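Local coordinates for D-isomer specific 2-hydroxyacid dehydrogenase family protein (Aeromonas salmonicida subsp. salmonicida, PDB 3HG7), which probably works as an NAD-dependent oxidoreductase of the D-isomer specific 2-hydroxyacid dehydrogenase family, acting on D-2-hydroxyacids or related compounds, at residues A[253-258]-A[277-282]; A[143-148]-A[199-204]. The protein carries 1 engineered substitution. All coordinates share one frame; numbering follows the deposited sequence.

How the contacts relate
Contacts 1 and 2 both lie at the C-terminal ends of strands in one parallel sheet of the NAD-binding domain, their centres about 14 Å apart and their nearest atoms about 6 Å apart without touching. Contact 2 is the buried one: it joins the central strands 142-146 and 197-200 by regular backbone bonds and packs leucine, isoleucine and valine side chains on both faces of the sheet. Contact 1, at the sheet's margin, links the ends of strands 251-254 and 274-276 and is only partly buried. There the regular pairing gives way to a loop that closes round the D255 carboxylate and carries the exposed H279, so polar side-chain chemistry replaces apolar packing.

Contact 1: residues A[253-258]-A[277-282]; sequences VLDVFE and TPHNSA
D255 sends its carboxylate into the loop 277-282, which wraps it with hydroxyl and backbone donors. CG lies anti to the backbone N (chi1 -171°), and from there D255 OD1 accepts both T277 OG1, at 2.7 Å on its anti side, and N280 N, at 2.9 Å through the syn lone pair. D255 OD2 receives S281 N from above the carboxylate plane, 3.0 Å away. S281 OG also bonds to D255 OD2, although the position of this hydroxyl is less certain. Behind the carboxylate, T277 N gives a nearly straight bond of 3.1 Å to L254 O, a sheet-like link just before the loop turns at P278, the centre of an inverse gamma turn.

The more open side belongs to H279. V256 CG1 sits over one face of its imidazole, offset toward the rim, in a CH-pi contact. H279 ND1 bonds to E260, consistent with the active-site His-Glu pair of D-2-hydroxyacid dehydrogenases, and the grip on D255 shapes the loop carrying this histidine. H279 NE2 makes a weak hydrogen bond to a glycerol. Helix 100-115 brings Y106 against D255 and S281, and the Y106 hydroxyl bonds T277 OG1; strand 225-228 contributes N228, which touches V256.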
ATOM      1  N   VAL A 253       5.562   0.581  13.028  1.00 15.94           N
ATOM      2  CA  VAL A 253       5.774   1.480  11.873  1.00 15.74           C
ATOM      3  C   VAL A 253       4.523   1.417  11.045  1.00 15.83           C
ATOM      4  O   VAL A 253       4.216   0.372  10.464  1.00 15.53           O
ATOM      5  CB  VAL A 253       6.981   1.026  10.997  1.00 15.30           C
ATOM      6  CG1 VAL A 253       7.232   2.010   9.813  1.00 16.32           C
ATOM      7  CG2 VAL A 253       8.235   0.897  11.856  1.00 15.11           C
ATOM      8  N   LEU A 254       3.819   2.541  10.957  1.00 16.62           N
ATOM      9  CA  LEU A 254       2.523   2.543  10.306  1.00 16.27           C
ATOM     10  C   LEU A 254       2.502   3.521   9.159  1.00 15.58           C
ATOM     11  O   LEU A 254       2.802   4.697   9.360  1.00 15.68           O
ATOM     12  CB  LEU A 254       1.424   2.942  11.291  1.00 16.61           C
ATOM     13  CG  LEU A 254       1.215   2.163  12.593  1.00 25.51           C
ATOM     14  CD1 LEU A 254      -0.132   2.571  13.148  1.00 18.00           C
ATOM     15  CD2 LEU A 254       1.284   0.663  12.370  1.00 18.03           C
ATOM     16  N   ASP A 255       2.162   3.023   7.970  1.00 15.00           N
ATOM     17  CA  ASP A 255       2.064   3.866   6.778  1.00 15.09           C
ATOM     18  C   ASP A 255       0.581   4.206   6.504  1.00 16.44           C
ATOM     19  O   ASP A 255       0.268   5.145   5.781  1.00 15.26           O
ATOM     20  CB  ASP A 255       2.687   3.163   5.567  1.00 15.19           C
ATOM     21  CG  ASP A 255       2.805   4.074   4.362  1.00  7.39           C
ATOM     22  OD1 ASP A 255       3.283   5.231   4.535  1.00 15.38           O
ATOM     23  OD2 ASP A 255       2.360   3.655   3.261  1.00 15.63           O
ATOM     24  N   VAL A 256      -0.313   3.454   7.137  1.00 18.93           N
ATOM     25  CA  VAL A 256      -1.766   3.557   6.862  1.00 20.26           C
ATOM     26  C   VAL A 256      -2.564   3.615   8.156  1.00 22.07           C
ATOM     27  O   VAL A 256      -2.112   3.146   9.204  1.00 21.84           O
ATOM     28  CB  VAL A 256      -2.259   2.402   5.994  1.00 20.23           C
ATOM     29  CG1 VAL A 256      -1.657   2.503   4.604  1.00 19.40           C
ATOM     30  CG2 VAL A 256      -1.954   1.028   6.663  1.00 19.25           C
ATOM     31  N   PHE A 257      -3.751   4.218   8.083  1.00 24.48           N
ATOM     32  CA  PHE A 257      -4.467   4.579   9.295  1.00 25.42           C
ATOM     33  C   PHE A 257      -5.970   4.467   9.111  1.00 26.77           C
ATOM     34  O   PHE A 257      -6.459   4.537   7.980  1.00 26.04           O
ATOM     35  CB  PHE A 257      -4.062   5.985   9.726  1.00 24.40           C
ATOM     36  CG  PHE A 257      -2.590   6.108   9.986  1.00 21.75           C
ATOM     37  CD1 PHE A 257      -2.059   5.731  11.228  1.00 24.63           C
ATOM     38  CD2 PHE A 257      -1.722   6.530   8.975  1.00 24.64           C
ATOM     39  CE1 PHE A 257      -0.691   5.810  11.468  1.00 22.04           C
ATOM     40  CE2 PHE A 257      -0.357   6.595   9.200  1.00 20.82           C
ATOM     41  CZ  PHE A 257       0.155   6.245  10.455  1.00 25.11           C
ATOM     42  N   GLU A 258      -6.672   4.276  10.228  1.00 28.75           N
ATOM     43  CA  GLU A 258      -8.148   4.257  10.252  1.00 31.37           C
ATOM     44  C   GLU A 258      -8.726   5.545   9.640  1.00 31.99           C
ATOM     45  O   GLU A 258      -9.763   5.511   8.968  1.00 31.61           O
ATOM     46  CB  GLU A 258      -8.647   4.069  11.699  1.00 32.95           C
ATOM     47  CG  GLU A 258      -9.713   2.984  11.887  1.00 56.15           C
ATOM     48  CD  GLU A 258      -9.404   2.047  13.068  1.00 34.97           C
ATOM     49  OE1 GLU A 258      -9.224   2.531  14.210  1.00 56.15           O
ATOM     50  OE2 GLU A 258      -9.343   0.817  12.841  1.00 56.29           O
ATOM     51  N   THR A 277       4.429   7.318   8.748  1.00 15.24           N
ATOM     52  CA  THR A 277       4.683   7.852   7.423  1.00 14.42           C
ATOM     53  C   THR A 277       3.347   8.147   6.733  1.00 14.07           C
ATOM     54  O   THR A 277       2.385   7.405   6.926  1.00 13.85           O
ATOM     55  CB  THR A 277       5.565   6.915   6.591  1.00 14.50           C
ATOM     56  OG1 THR A 277       4.993   5.593   6.528  1.00 14.62           O
ATOM     57  CG2 THR A 277       6.961   6.858   7.200  1.00 13.53           C
ATOM     58  N   PRO A 278       3.298   9.196   5.896  1.00 13.49           N
ATOM     59  CA  PRO A 278       1.988   9.637   5.350  1.00 14.30           C
ATOM     60  C   PRO A 278       1.518   8.858   4.125  1.00 15.11           C
ATOM     61  O   PRO A 278       1.382   9.425   3.036  1.00 15.47           O
ATOM     62  CB  PRO A 278       2.235  11.101   5.023  1.00 14.42           C
ATOM     63  CG  PRO A 278       3.731  11.172   4.693  1.00 11.65           C
ATOM     64  CD  PRO A 278       4.389  10.151   5.592  1.00 13.32           C
ATOM     65  N   HIS A 279       1.263   7.561   4.319  1.00 16.56           N
ATOM     66  CA  HIS A 279       0.804   6.679   3.255  1.00 18.18           C
ATOM     67  C   HIS A 279       1.613   6.837   1.960  1.00 16.89           C
ATOM     68  O   HIS A 279       1.065   7.123   0.894  1.00 16.57           O
ATOM     69  CB  HIS A 279      -0.699   6.889   3.014  1.00 20.14           C
ATOM     70  CG  HIS A 279      -1.382   5.710   2.394  1.00 23.52           C
ATOM     71  ND1 HIS A 279      -2.748   5.646   2.235  1.00 22.34           N
ATOM     72  CD2 HIS A 279      -0.893   4.537   1.921  1.00 22.50           C
ATOM     73  CE1 HIS A 279      -3.072   4.495   1.667  1.00 23.82           C
ATOM     74  NE2 HIS A 279      -1.966   3.799   1.471  1.00 24.18           N
ATOM     75  N   ASN A 280       2.925   6.643   2.061  1.00 15.19           N
ATOM     76  CA  ASN A 280       3.803   6.843   0.926  1.00 15.13           C
ATOM     77  C   ASN A 280       4.872   5.753   0.829  1.00 14.88           C
ATOM     78  O   ASN A 280       5.923   5.953   0.214  1.00 14.33           O
ATOM     79  CB  ASN A 280       4.380   8.280   0.909  1.00 16.07           C
ATOM     80  CG  ASN A 280       5.382   8.546   2.027  1.00 13.57           C
ATOM     81  OD1 ASN A 280       5.552   7.735   2.969  1.00 17.36           O
ATOM     82  ND2 ASN A 280       6.056   9.688   1.939  1.00 16.91           N
ATOM     83  N   SER A 281       4.578   4.586   1.410  1.00 15.44           N
ATOM     84  CA  SER A 281       5.544   3.460   1.391  1.00 14.76           C
ATOM     85  C   SER A 281       5.825   2.965  -0.035  1.00 14.49           C
ATOM     86  O   SER A 281       6.938   2.512  -0.338  1.00 14.16           O
ATOM     87  CB  SER A 281       5.075   2.312   2.309  1.00 14.85           C
ATOM     88  OG  SER A 281       3.829   1.744   1.856  1.00 16.08           O
ATOM     89  N   ALA A 282       4.831   3.049  -0.936  1.00 14.94           N
ATOM     90  CA  ALA A 282       5.058   2.571  -2.283  1.00 15.71           C
ATOM     91  C   ALA A 282       4.223   3.377  -3.268  1.00 16.43           C
ATOM     92  O   ALA A 282       3.090   3.023  -3.545  1.00 17.27           O
ATOM     93  CB  ALA A 282       4.739   1.069  -2.379  1.00 16.98           C
TER

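Contact 2: residues A[143-148]-A[199-204]; sequences LLILGT and VSVLPA
The Rossmann-type core of the NAD-binding domain provides this contact, in which the adjacent parallel strands 142-146 and 197-200 run into their C-terminal loops. G147 opens a GxGxxG-like sequence that runs from the end of strand 142-146 into helix 150-161, consistent with the dinucleotide-binding turn of such folds. Three backbone bonds set the register: V199 N to L144 O, L146 N to V199 O at 2.8 Å, and V201 N to L146 O. The last carries the pairing just past the end of strand 197-200.

Side chains pack on both faces. The face carrying I145 and V199 is covered by helix 150-161, whose I155 and A156 touch I145. L143 CD1 meets V199 CG2 there, 4.0 Å away, and farther along I145 CG2 and V201 CG2 lie side by side, pointing the same way, 4.1 Å apart. On the face of L146 and S200, L188 of helix 188-193 and F212 press on L146. At G147, positive phi (117°) and the nearby V201 O suit a residue without a side chain. L202 crosses L146 at a slant, its CG 3.9 Å from L146 CB. With L146 CG anti to its own carbonyl carbon (chi1 -42°), L146 CD1 lies 4.0 Å from L202 CD1.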
ATOM      1  N   LEU A 143      11.135 -13.207  10.229  1.00 16.28           N
ATOM      2  CA  LEU A 143      10.215 -12.263   9.596  1.00 16.37           C
ATOM      3  C   LEU A 143       8.897 -13.000   9.416  1.00 17.43           C
ATOM      4  O   LEU A 143       8.886 -14.049   8.803  1.00 17.03           O
ATOM      5  CB  LEU A 143      10.759 -11.830   8.228  1.00 16.15           C
ATOM      6  CG  LEU A 143       9.954 -10.827   7.387  1.00 14.93           C
ATOM      7  CD1 LEU A 143       9.564  -9.590   8.194  1.00 15.92           C
ATOM      8  CD2 LEU A 143      10.694 -10.399   6.106  1.00 16.32           C
ATOM      9  N   LEU A 144       7.815 -12.470   9.990  1.00 18.11           N
ATOM     10  CA  LEU A 144       6.447 -12.913   9.674  1.00 18.39           C
ATOM     11  C   LEU A 144       5.767 -11.906   8.751  1.00 17.78           C
ATOM     12  O   LEU A 144       5.688 -10.712   9.091  1.00 17.51           O
ATOM     13  CB  LEU A 144       5.613 -13.002  10.948  1.00 19.16           C
ATOM     14  CG  LEU A 144       4.168 -13.446  10.739  1.00 26.05           C
ATOM     15  CD1 LEU A 144       4.122 -14.774   9.981  1.00 19.88           C
ATOM     16  CD2 LEU A 144       3.432 -13.529  12.057  1.00 19.61           C
ATOM     17  N   ILE A 145       5.244 -12.378   7.619  1.00 18.60           N
ATOM     18  CA  ILE A 145       4.520 -11.514   6.682  1.00 19.04           C
ATOM     19  C   ILE A 145       3.079 -12.019   6.525  1.00 21.51           C
ATOM     20  O   ILE A 145       2.857 -13.220   6.284  1.00 22.38           O
ATOM     21  CB  ILE A 145       5.204 -11.445   5.292  1.00 18.18           C
ATOM     22  CG1 ILE A 145       6.675 -11.037   5.431  1.00 21.24           C
ATOM     23  CG2 ILE A 145       4.415 -10.499   4.340  1.00 20.75           C
ATOM     24  CD1 ILE A 145       7.479 -11.087   4.120  1.00 19.49           C
ATOM     25  N   LEU A 146       2.130 -11.107   6.721  1.00 22.04           N
ATOM     26  CA  LEU A 146       0.708 -11.351   6.477  1.00 23.28           C
ATOM     27  C   LEU A 146       0.362 -10.818   5.101  1.00 24.20           C
ATOM     28  O   LEU A 146       0.334  -9.612   4.864  1.00 24.97           O
ATOM     29  CB  LEU A 146      -0.166 -10.676   7.541  1.00 23.40           C
ATOM     30  CG  LEU A 146       0.269 -10.754   9.002  1.00 29.84           C
ATOM     31  CD1 LEU A 146      -0.877 -10.291   9.873  1.00 24.22           C
ATOM     32  CD2 LEU A 146       0.696 -12.157   9.391  1.00 24.28           C
ATOM     33  N   GLY A 147       0.113 -11.738   4.185  1.00 25.06           N
ATOM     34  CA  GLY A 147      -0.163 -11.390   2.798  1.00 25.67           C
ATOM     35  C   GLY A 147       0.935 -11.993   1.951  1.00 26.17           C
ATOM     36  O   GLY A 147       2.121 -11.742   2.183  1.00 26.18           O
ATOM     37  N   THR A 148       0.539 -12.780   0.960  1.00 26.51           N
ATOM     38  CA  THR A 148       1.480 -13.589   0.205  1.00 27.11           C
ATOM     39  C   THR A 148       1.503 -13.274  -1.281  1.00 26.37           C
ATOM     40  O   THR A 148       2.038 -14.057  -2.083  1.00 26.60           O
ATOM     41  CB  THR A 148       1.168 -15.087   0.403  1.00 28.18           C
ATOM     42  OG1 THR A 148       1.279 -15.768  -0.851  1.00 43.40           O
ATOM     43  CG2 THR A 148      -0.254 -15.239   0.893  1.00 43.14           C
ATOM     44  N   VAL A 199       5.093  -8.011   9.362  1.00 19.32           N
ATOM     45  CA  VAL A 199       4.669  -7.103   8.294  1.00 19.17           C
ATOM     46  C   VAL A 199       3.242  -7.466   7.879  1.00 20.02           C
ATOM     47  O   VAL A 199       3.014  -8.518   7.279  1.00 19.56           O
ATOM     48  CB  VAL A 199       5.652  -7.100   7.078  1.00 19.24           C
ATOM     49  CG1 VAL A 199       5.159  -6.156   5.984  1.00 16.92           C
ATOM     50  CG2 VAL A 199       7.030  -6.593   7.506  1.00 17.68           C
ATOM     51  N   SER A 200       2.300  -6.605   8.240  1.00 21.03           N
ATOM     52  CA  SER A 200       0.906  -6.721   7.805  1.00 22.34           C
ATOM     53  C   SER A 200       0.632  -6.015   6.466  1.00 23.96           C
ATOM     54  O   SER A 200       0.772  -4.795   6.335  1.00 24.47           O
ATOM     55  CB  SER A 200      -0.027  -6.198   8.900  1.00 22.17           C
ATOM     56  OG  SER A 200      -1.378  -6.512   8.602  1.00 37.50           O
ATOM     57  N   VAL A 201       0.287  -6.798   5.453  1.00 24.83           N
ATOM     58  CA  VAL A 201      -0.002  -6.249   4.142  1.00 26.31           C
ATOM     59  C   VAL A 201      -1.334  -6.837   3.688  1.00 28.25           C
ATOM     60  O   VAL A 201      -1.438  -7.361   2.582  1.00 28.94           O
ATOM     61  CB  VAL A 201       1.045  -6.631   3.067  1.00 26.27           C
ATOM     62  CG1 VAL A 201       1.178  -5.488   2.039  1.00 28.24           C
ATOM     63  CG2 VAL A 201       2.384  -6.999   3.657  1.00 29.09           C
ATOM     64  N   LEU A 202      -2.341  -6.778   4.551  1.00 29.56           N
ATOM     65  CA  LEU A 202      -3.576  -7.525   4.291  1.00 30.56           C
ATOM     66  C   LEU A 202      -4.626  -6.675   3.599  1.00 30.95           C
ATOM     67  O   LEU A 202      -4.762  -5.486   3.919  1.00 30.70           O
ATOM     68  CB  LEU A 202      -4.169  -8.057   5.588  1.00 31.03           C
ATOM     69  CG  LEU A 202      -3.540  -9.270   6.261  1.00 38.15           C
ATOM     70  CD1 LEU A 202      -4.117  -9.346   7.645  1.00 31.76           C
ATOM     71  CD2 LEU A 202      -3.771 -10.583   5.498  1.00 31.46           C
ATOM     72  N   PRO A 203      -5.391  -7.288   2.669  1.00 32.56           N
ATOM     73  CA  PRO A 203      -6.603  -6.637   2.172  1.00 33.73           C
ATOM     74  C   PRO A 203      -7.600  -6.500   3.328  1.00 35.64           C
ATOM     75  O   PRO A 203      -7.598  -7.331   4.250  1.00 35.92           O
ATOM     76  CB  PRO A 203      -7.121  -7.617   1.119  1.00 33.39           C
ATOM     77  CG  PRO A 203      -6.592  -8.935   1.512  1.00 31.42           C
ATOM     78  CD  PRO A 203      -5.254  -8.668   2.156  1.00 32.94           C
ATOM     79  N   ALA A 204      -8.420  -5.451   3.305  1.00 37.23           N
ATOM     80  CA  ALA A 204      -9.385  -5.225   4.386  1.00 38.57           C
ATOM     81  C   ALA A 204     -10.668  -6.042   4.183  1.00 39.77           C
ATOM     82  O   ALA A 204     -11.597  -5.600   3.517  1.00 39.81           O
ATOM     83  CB  ALA A 204      -9.689  -3.728   4.550  1.00 38.48           C
TER